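Local coordinates for protein CPn_0803/CP_1068/CPj0803/CpB0832 (Chlamydophila pneumoniae, PDB 3Q9D) that is of unknown function but, as a coiled-coil protein associated with the needle tip of type III secretion, probably contributes to that apparatus in chlamydiae, at residues A127-I130 against H131-E135; T69-R72 against E73-N76. One frame throughout, in Å; residues are numbered along the deposited sequence.

Contact 1: residues A127-I130 against H131-E135; sequences AKDI and HERGE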
loop_
_atom_site.group_PDB
_atom_site.type_symbol
_atom_site.label_atom_id
_atom_site.label_comp_id
_atom_site.label_asym_id
_atom_site.label_seq_id
_atom_site.Cartn_x
_atom_site.Cartn_y
_atom_site.Cartn_z
ATOM N N ALA A 127 17.964 7.859 6.946
ATOM C CA ALA A 127 17.946 6.385 6.840
ATOM C C ALA A 127 18.218 5.724 8.186
ATOM O O ALA A 127 17.573 4.742 8.555
ATOM C CB ALA A 127 18.957 5.886 5.801
ATOM N N LYS A 128 19.196 6.248 8.917
ATOM C CA LYS A 128 19.525 5.694 10.231
ATOM C C LYS A 128 18.354 5.905 11.202
ATOM O O LYS A 128 17.997 5.002 11.948
ATOM C CB LYS A 128 20.799 6.348 10.776
ATOM C CG LYS A 128 21.388 5.647 12.007
ATOM C CD LYS A 128 22.772 6.241 12.322
ATOM C CE LYS A 128 23.462 5.496 13.452
ATOM N NZ LYS A 128 24.945 5.441 13.275
ATOM N N ASP A 129 17.729 7.082 11.135
ATOM C CA ASP A 129 16.565 7.381 11.969
ATOM C C ASP A 129 15.405 6.430 11.679
ATOM O O ASP A 129 14.748 5.951 12.608
ATOM C CB ASP A 129 16.105 8.834 11.779
ATOM C CG ASP A 129 15.423 9.407 13.021
ATOM O OD1 ASP A 129 15.736 8.973 14.149
ATOM O OD2 ASP A 129 14.581 10.308 12.869
ATOM N N ILE A 130 15.160 6.148 10.398
ATOM C CA ILE A 130 14.055 5.276 9.991
ATOM C C ILE A 130 14.297 3.841 10.507
ATOM O O ILE A 130 13.416 3.186 11.095
ATOM C CB ILE A 130 13.881 5.327 8.444
ATOM C CG1 ILE A 130 13.314 6.709 8.026
ATOM C CG2 ILE A 130 13.011 4.176 7.962
ATOM C CD1 ILE A 130 13.195 6.928 6.509
ATOM N N HIS A 131 15.518 3.377 10.301
ATOM C CA HIS A 131 15.985 2.112 10.858
ATOM C C HIS A 131 15.658 2.006 12.362
ATOM O O HIS A 131 15.253 0.950 12.858
ATOM C CB HIS A 131 17.496 2.003 10.620
ATOM C CG HIS A 131 18.073 0.660 10.930
ATOM N ND1 HIS A 131 17.566 -0.165 11.912
ATOM C CD2 HIS A 131 19.120 -0.005 10.389
ATOM C CE1 HIS A 131 18.275 -1.275 11.961
ATOM N NE2 HIS A 131 19.230 -1.201 11.048
ATOM N N GLU A 132 15.816 3.107 13.078
ATOM C CA GLU A 132 15.657 3.102 14.529
ATOM C C GLU A 132 14.228 3.357 14.981
ATOM O O GLU A 132 13.760 2.707 15.907
ATOM C CB GLU A 132 16.610 4.130 15.155
ATOM C CG GLU A 132 18.054 3.758 14.895
ATOM C CD GLU A 132 19.048 4.827 15.317
ATOM O OE1 GLU A 132 18.645 6.007 15.458
ATOM O OE2 GLU A 132 20.237 4.474 15.504
ATOM N N ARG A 133 13.536 4.288 14.316
ATOM C CA ARG A 133 12.227 4.768 14.769
ATOM C C ARG A 133 11.312 5.241 13.623
ATOM O O ARG A 133 10.520 6.170 13.790
ATOM C CB ARG A 133 12.418 5.904 15.777
ATOM C CG ARG A 133 13.388 6.964 15.315
ATOM C CD ARG A 133 13.734 7.918 16.463
ATOM N NE ARG A 133 12.532 8.651 16.836
ATOM C CZ ARG A 133 12.092 9.729 16.189
ATOM N NH1 ARG A 133 12.779 10.229 15.157
ATOM N NH2 ARG A 133 10.971 10.313 16.588
ATOM N N GLY A 134 11.406 4.577 12.476
ATOM C CA GLY A 134 10.608 4.939 11.313
ATOM C C GLY A 134 9.106 4.930 11.554
ATOM O O GLY A 134 8.373 5.650 10.901
ATOM N N GLU A 135 8.626 4.124 12.492
ATOM C CA GLU A 135 7.177 4.056 12.702
ATOM C C GLU A 135 6.626 5.065 13.704
ATOM O O GLU A 135 5.430 5.073 13.996
ATOM C CB GLU A 135 6.756 2.639 13.084
ATOM C CG GLU A 135 6.919 1.681 11.935
ATOM C CD GLU A 135 7.061 0.243 12.406
ATOM O OE1 GLU A 135 7.586 0.026 13.524
ATOM O OE2 GLU A 135 6.635 -0.661 11.663
#

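Contact 2: residues T69-R72 against E73-N76; sequences TTFR and EFQN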
loop_
_atom_site.group_PDB
_atom_site.type_symbol
_atom_site.label_atom_id
_atom_site.label_comp_id
_atom_site.label_asym_id
_atom_site.label_seq_id
_atom_site.Cartn_x
_atom_site.Cartn_y
_atom_site.Cartn_z
ATOM N N THR A 69 15.707 -0.724 4.965
ATOM C CA THR A 69 16.956 -1.393 4.646
ATOM C C THR A 69 18.072 -0.423 4.200
ATOM O O THR A 69 19.211 -0.850 3.980
ATOM C CB THR A 69 16.801 -2.421 3.504
ATOM O OG1 THR A 69 16.385 -1.741 2.320
ATOM C CG2 THR A 69 15.789 -3.524 3.861
ATOM N N THR A 70 17.727 0.842 4.030
ATOM C CA THR A 70 18.603 1.793 3.345
ATOM C C THR A 70 19.888 2.093 4.128
ATOM O O THR A 70 20.978 2.195 3.535
ATOM C CB THR A 70 17.869 3.101 3.041
ATOM O OG1 THR A 70 16.719 2.811 2.242
ATOM C CG2 THR A 70 18.801 4.118 2.294
ATOM N N PHE A 71 19.788 2.208 5.446
ATOM C CA PHE A 71 21.014 2.440 6.201
ATOM C C PHE A 71 21.979 1.268 6.074
ATOM O O PHE A 71 23.182 1.439 5.861
ATOM C CB PHE A 71 20.751 2.718 7.683
ATOM C CG PHE A 71 22.011 3.046 8.423
ATOM C CD1 PHE A 71 22.651 4.253 8.197
ATOM C CD2 PHE A 71 22.600 2.126 9.264
ATOM C CE1 PHE A 71 23.835 4.568 8.858
ATOM C CE2 PHE A 71 23.799 2.420 9.928
ATOM C CZ PHE A 71 24.419 3.636 9.715
ATOM N N ARG A 72 21.450 0.055 6.161
ATOM C CA ARG A 72 22.297 -1.109 5.966
ATOM C C ARG A 72 22.832 -1.210 4.545
ATOM O O ARG A 72 23.946 -1.679 4.328
ATOM C CB ARG A 72 21.567 -2.391 6.398
ATOM C CG ARG A 72 21.808 -2.663 7.897
ATOM C CD ARG A 72 20.947 -3.771 8.451
ATOM N NE ARG A 72 19.529 -3.424 8.433
ATOM C CZ ARG A 72 18.610 -3.988 9.214
ATOM N NH1 ARG A 72 18.969 -4.920 10.085
ATOM N NH2 ARG A 72 17.336 -3.610 9.130
ATOM N N GLU A 73 22.042 -0.764 3.574
ATOM C CA GLU A 73 22.507 -0.806 2.192
ATOM C C GLU A 73 23.679 0.162 2.000
ATOM O O GLU A 73 24.658 -0.153 1.325
ATOM C CB GLU A 73 21.366 -0.446 1.231
ATOM C CG GLU A 73 21.747 -0.614 -0.232
ATOM C CD GLU A 73 20.564 -0.409 -1.190
ATOM O OE1 GLU A 73 19.498 0.065 -0.732
ATOM O OE2 GLU A 73 20.719 -0.720 -2.402
ATOM N N PHE A 74 23.564 1.340 2.605
ATOM C CA PHE A 74 24.650 2.302 2.647
ATOM C C PHE A 74 25.926 1.729 3.307
ATOM O O PHE A 74 27.032 1.891 2.792
ATOM C CB PHE A 74 24.185 3.565 3.384
ATOM C CG PHE A 74 25.303 4.347 4.004
ATOM C CD1 PHE A 74 26.123 5.155 3.226
ATOM C CD2 PHE A 74 25.532 4.281 5.374
ATOM C CE1 PHE A 74 27.184 5.894 3.818
ATOM C CE2 PHE A 74 26.574 5.012 5.966
ATOM C CZ PHE A 74 27.393 5.807 5.191
ATOM N N GLN A 75 25.791 1.081 4.455
ATOM C CA GLN A 75 26.969 0.481 5.087
ATOM C C GLN A 75 27.631 -0.503 4.148
ATOM O O GLN A 75 28.841 -0.572 4.071
ATOM C CB GLN A 75 26.572 -0.251 6.376
ATOM C CG GLN A 75 26.107 0.680 7.490
ATOM C CD GLN A 75 25.751 -0.105 8.737
ATOM O OE1 GLN A 75 24.869 -0.960 8.705
ATOM N NE2 GLN A 75 26.466 0.154 9.831
ATOM N N ASN A 76 26.829 -1.281 3.439
ATOM C CA ASN A 76 27.370 -2.279 2.502
ATOM C C ASN A 76 28.164 -1.617 1.364
ATOM O O ASN A 76 29.219 -2.105 0.972
ATOM C CB ASN A 76 26.241 -3.140 1.936
ATOM C CG ASN A 76 26.746 -4.213 0.984
ATOM O OD1 ASN A 76 27.473 -5.112 1.393
ATOM N ND2 ASN A 76 26.369 -4.115 -0.289
#

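Contact 1: residues A127-I130 against H131-E135
Asp129 and Arg133, one helical turn apart, are brought together by torsions that each do their own share: CG of Asp129 swings away from its own amide nitrogen to lie beside the carbonyl carbon (chi1 -151°), while CG of Arg133 sits between its backbone N and carbonyl carbon (chi1 48°). Arg133 then bends at chi3, and its CD passes 3.2 Å from Asp129 OD1 before the guanidinium brings an edge to the carboxylate. The salt bridge is made by one nitrogen, Arg133 NH1, which lies 2.9 Å from Asp129 OD2; it reaches OD1 as well, but both hydrogen bonds are weak. The carboxylate meets the guanidinium at its edge with the two planes 35° apart, an end-on grip by a single NH2 group. Asp129 is modelled in two conformers, and this account holds for one of them.

Backbone bonds carry the rest. His131 N bonds to Ala127 O and Glu132 N to Lys128 O, as in an alpha helix. Asp129 O takes Arg133 N at 2.7 Å and a weak second bond from Glu132 N. The next bond, from Gly134 N to Ile130 O at 2.8 Å, is the final one of this run. Gly134 is buried and shares backbone hydrogen bonding with Asp161, and both Asp129 and Arg133 pack on Val160.

Lys128 and Glu132 touch mainly through carbon: Glu132 OE2 is 3.9 Å from Lys128 CG, whereas Lys128 NZ stays 5.3 Å from Glu132 OE2. With Asp129 OD1 and Glu132 OE1 only 4.4 Å apart, Arg133 probably offsets some of the negative charge gathered at this helix end.

Contact 2: residues T69-R72 against E73-N76
Aromatic and amide packing on Phe71 dominates the side-chain part of this stretch of helix, with Phe74 and Gln75 both reaching its ring. The rings of Phe71 and Phe74 lie obliquely, centroids 5.7 Å apart and planes at 43°, and they touch where Phe71 CE1 comes 3.9 Å from Phe74 CD2. Phe71 CG is anti to the backbone N (chi1 -176°), which carries the ring along the helix toward the following turn. There Gln75 lays its chain against the ring: its CG makes an off-centre CH-pi contact, 4.2 Å from the Phe71 centroid, and its amide carbon CD stands 3.4 Å from Phe71 CE2. The amide and ring planes are 36° apart. Gln75 OE1 also comes 3.6 Å from Arg72 CG, a contact with aliphatic carbon.

Main-chain hydrogen bonding is regular. Glu73 N, Phe74 N, Gln75 N and Asn76 N bond to the carbonyl oxygens of Thr69, Thr70, Phe71 and Arg72 respectively, bonds in the early part of helix 70-82. Phe71 O also lies in the plane of the Phe74 ring at its edge, 3.7 Å from Phe74 CD2.

Several polar groups find partners beyond these residues. Thr70 OG1 bonds to Gly67 N. A neighbouring subunit, the fourth, engages three more: its Asp143 forms a salt bridge with Arg72, its Glu164 bonds to Thr69 OG1, and its Asn138 bonds to Glu73 OE2.

Phe74 is wedged among three helices of its own chain, meeting Leu58 and Ile61 of 48-61, Leu96 and Ile97 of 86-98, and Ile124 of 107-133. Phe71 packs on Ile97, while Asn138 and Asp143 place strand 137-147 of the fourth subunit against the polar side.

How the contacts relate
Each contact is a stretch of a single helix seen turn by turn, yet they work at different ends: contact 2 lies near the start of helix 70-82, and contact 1 runs out of helix 107-133. The two helices pack directly, with Ala127 against Thr70 and Phe71, and Lys128 CB 3.8 Å from Phe71 CD1, while His131 NE2 lies 3.4 Å from Arg72 CZ. Both are partly buried. Contact 2 mixes an aromatic face sunk in the helical bundle with a polar face docked on another subunit. In contact 1 the side-chain chemistry is mainly charged and at least partly exposed, beside the buried Ile130 and Gly134 where the helix leads toward the strands.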